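Local coordinates for 2-keto-3-deoxy-D-arabinonate dehydratase (Sulfolobus solfataricus, PDB 2Q18) that catalyses the metal-dependent dehydration of 2-keto-3-deoxy-D-arabinonate to 2,5-dioxopentanoate in a pentose oxidation pathway, at the interface of chains A and B. Coordinates in Å, arbitrary orientation; residue numbers count along the deposited sequence, not the author numbering. Chains: chain A/B, 2-keto-3-deoxy-D-arabinonate dehydratase.

The interface of chains A and B. Residues chain A 107, 110, 112-114; chain B 173-174, 177, 180.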
ATOM      1  N   VAL A 107     -43.449  13.802  12.213  1.00 42.63           N
ATOM      2  CA  VAL A 107     -42.142  13.379  12.740  1.00 42.29           C
ATOM      3  C   VAL A 107     -41.832  14.067  14.068  1.00 42.54           C
ATOM      4  O   VAL A 107     -41.287  13.450  14.985  1.00 41.93           O
ATOM      5  CB  VAL A 107     -40.982  13.630  11.732  1.00 42.12           C
ATOM      6  CG1 VAL A 107     -39.643  13.219  12.330  1.00 42.76           C
ATOM      7  CG2 VAL A 107     -41.210  12.867  10.445  1.00 42.13           C
ATOM      8  N   ALA A 110     -43.734  12.192  16.641  1.00 43.10           N
ATOM      9  CA  ALA A 110     -43.554  10.738  16.607  1.00 41.75           C
ATOM     10  C   ALA A 110     -42.381  10.264  17.458  1.00 40.94           C
ATOM     11  O   ALA A 110     -41.483  11.043  17.774  1.00 40.97           O
ATOM     12  CB  ALA A 110     -43.397  10.259  15.173  1.00 41.57           C
ATOM     13  N   ARG A 112     -40.205   8.050  16.412  1.00 34.47           N
ATOM     14  CA  ARG A 112     -39.100   7.882  15.464  1.00 34.03           C
ATOM     15  C   ARG A 112     -38.683   9.218  14.838  1.00 33.41           C
ATOM     16  O   ARG A 112     -39.480   9.849  14.137  1.00 33.18           O
ATOM     17  CB  ARG A 112     -39.472   6.881  14.359  1.00 32.68           C
ATOM     18  CG  ARG A 112     -38.335   6.602  13.365  1.00 33.39           C
ATOM     19  CD  ARG A 112     -38.747   5.635  12.258  1.00 33.47           C
ATOM     20  NE  ARG A 112     -39.164   4.338  12.794  1.00 34.31           N
ATOM     21  CZ  ARG A 112     -38.340   3.340  13.108  1.00 33.17           C
ATOM     22  NH1 ARG A 112     -38.837   2.207  13.593  1.00 32.54           N
ATOM     23  NH2 ARG A 112     -37.029   3.461  12.939  1.00 29.88           N
ATOM     24  N   PRO A 113     -37.431   9.644  15.083  1.00 33.36           N
ATOM     25  CA  PRO A 113     -36.914  10.872  14.478  1.00 33.14           C
ATOM     26  C   PRO A 113     -36.581  10.685  12.998  1.00 32.92           C
ATOM     27  O   PRO A 113     -36.497   9.549  12.519  1.00 32.96           O
ATOM     28  CB  PRO A 113     -35.634  11.137  15.276  1.00 33.05           C
ATOM     29  CG  PRO A 113     -35.165   9.783  15.683  1.00 33.89           C
ATOM     30  CD  PRO A 113     -36.429   8.994  15.950  1.00 33.51           C
ATOM     31  N   GLU A 114     -36.403  11.794  12.284  1.00 32.52           N
ATOM     32  CA  GLU A 114     -35.940  11.743  10.906  1.00 32.64           C
ATOM     33  C   GLU A 114     -34.427  11.538  10.873  1.00 32.30           C
ATOM     34  O   GLU A 114     -33.683  12.247  11.553  1.00 32.95           O
ATOM     35  CB  GLU A 114     -36.307  13.024  10.161  1.00 32.84           C
ATOM     36  CG  GLU A 114     -35.912  13.009   8.688  1.00 34.35           C
ATOM     37  CD  GLU A 114     -35.869  14.391   8.074  1.00 36.01           C
ATOM     38  OE1 GLU A 114     -35.642  15.368   8.813  1.00 39.77           O
ATOM     39  OE2 GLU A 114     -36.059  14.495   6.847  1.00 36.06           O
TER
ATOM     40  N   GLU B 173     -45.479   4.972   6.996  1.00 36.30           N
ATOM     41  CA  GLU B 173     -45.614   5.767   8.208  1.00 37.17           C
ATOM     42  C   GLU B 173     -45.327   7.258   7.948  1.00 36.75           C
ATOM     43  O   GLU B 173     -46.036   8.136   8.452  1.00 35.98           O
ATOM     44  CB  GLU B 173     -44.625   5.224   9.232  1.00 37.57           C
ATOM     45  CG  GLU B 173     -45.138   5.066  10.631  1.00 42.74           C
ATOM     46  CD  GLU B 173     -44.304   4.067  11.413  1.00 49.18           C
ATOM     47  OE1 GLU B 173     -44.509   2.843  11.231  1.00 52.23           O
ATOM     48  OE2 GLU B 173     -43.439   4.503  12.204  1.00 51.05           O
ATOM     49  N   ASN B 174     -44.284   7.527   7.162  1.00 35.64           N
ATOM     50  CA  ASN B 174     -43.864   8.888   6.806  1.00 35.08           C
ATOM     51  C   ASN B 174     -42.809   8.806   5.706  1.00 34.64           C
ATOM     52  O   ASN B 174     -41.843   8.055   5.845  1.00 34.92           O
ATOM     53  CB  ASN B 174     -43.291   9.612   8.031  1.00 34.46           C
ATOM     54  CG  ASN B 174     -43.284  11.126   7.883  1.00 35.70           C
ATOM     55  OD1 ASN B 174     -42.841  11.664   6.870  1.00 34.41           O
ATOM     56  ND2 ASN B 174     -43.766  11.821   8.910  1.00 34.58           N
ATOM     57  N   TYR B 177     -39.163   8.925   6.530  1.00 31.71           N
ATOM     58  CA  TYR B 177     -38.497   7.733   7.064  1.00 30.65           C
ATOM     59  C   TYR B 177     -37.903   6.851   5.961  1.00 30.95           C
ATOM     60  O   TYR B 177     -37.331   5.794   6.246  1.00 30.80           O
ATOM     61  CB  TYR B 177     -39.457   6.896   7.918  1.00 30.81           C
ATOM     62  CG  TYR B 177     -39.976   7.562   9.178  1.00 30.47           C
ATOM     63  CD1 TYR B 177     -39.190   8.459   9.902  1.00 29.17           C
ATOM     64  CD2 TYR B 177     -41.248   7.259   9.667  1.00 30.55           C
ATOM     65  CE1 TYR B 177     -39.667   9.062  11.064  1.00 30.95           C
ATOM     66  CE2 TYR B 177     -41.738   7.855  10.831  1.00 31.22           C
ATOM     67  CZ  TYR B 177     -40.943   8.754  11.523  1.00 31.59           C
ATOM     68  OH  TYR B 177     -41.422   9.341  12.673  1.00 31.71           O
ATOM     69  N   GLN B 180     -34.269   5.461   6.387  1.00 28.45           N
ATOM     70  CA  GLN B 180     -34.262   4.396   7.388  1.00 29.01           C
ATOM     71  C   GLN B 180     -34.850   3.094   6.841  1.00 28.46           C
ATOM     72  O   GLN B 180     -34.398   2.005   7.196  1.00 28.18           O
ATOM     73  CB  GLN B 180     -35.034   4.818   8.641  1.00 29.00           C
ATOM     74  CG  GLN B 180     -34.322   5.835   9.507  1.00 28.74           C
ATOM     75  CD  GLN B 180     -35.131   6.215  10.731  1.00 30.57           C
ATOM     76  OE1 GLN B 180     -35.178   5.472  11.716  1.00 32.01           O
ATOM     77  NE2 GLN B 180     -35.767   7.383  10.681  1.00 30.48           N
TER
HETATM   78  O   HOH W   1     -41.928   3.570  14.070  1.00 39.83           O
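The aliphatic stem of A:Arg112 lies across one face of the B:Tyr177 ring, a clear case of an arginine used at a subunit interface first as a hydrocarbon and then as a charge. Its CD sits over the centre of the ring, 3.6 Å from the centroid, in a CH-pi contact, while CG meets the ring carbon CE1 and CB reaches toward the phenol end. CG stands anti to the backbone N (chi1 -177°); the chain runs extended to CD and bends at chi3, and a further turn about the last torsion stands the guanidinium steeply to the ring, the planes 75° apart. At the ring tip, the phenol OH of B:Tyr177 donates to the backbone O of A:Arg112 at 2.5 Å, tilted 19° from the carbonyl plane, and touches CB of A:Ala110. A phenylalanine in place of B:Tyr177 would probably leave the A:Arg112 carbonyl without its cross-chain donor.

Farther out, the B:Gln180 side chain runs antiparallel to the arginine and its amide is used at both ends. NE2 gives a hydrogen bond to the backbone O of A:Pro113 (2.9 Å), and OE1 takes one from NH2 of A:Arg112 (3.0 Å), lying in the guanidinium plane although NH2 stands above the amide carbonyl plane. Held at both ends, the amide is probably restrained from flipping. In this homotetrameric enzyme the two-fold axis repeats the motif with chains exchanged. On another edge of the guanidinium, water 1 links it to a carboxylate that is likely to be oppositely charged and does not touch it directly, lying 3.1 Å from NE of A:Arg112 and 2.6 Å from OE2 of B:Glu173.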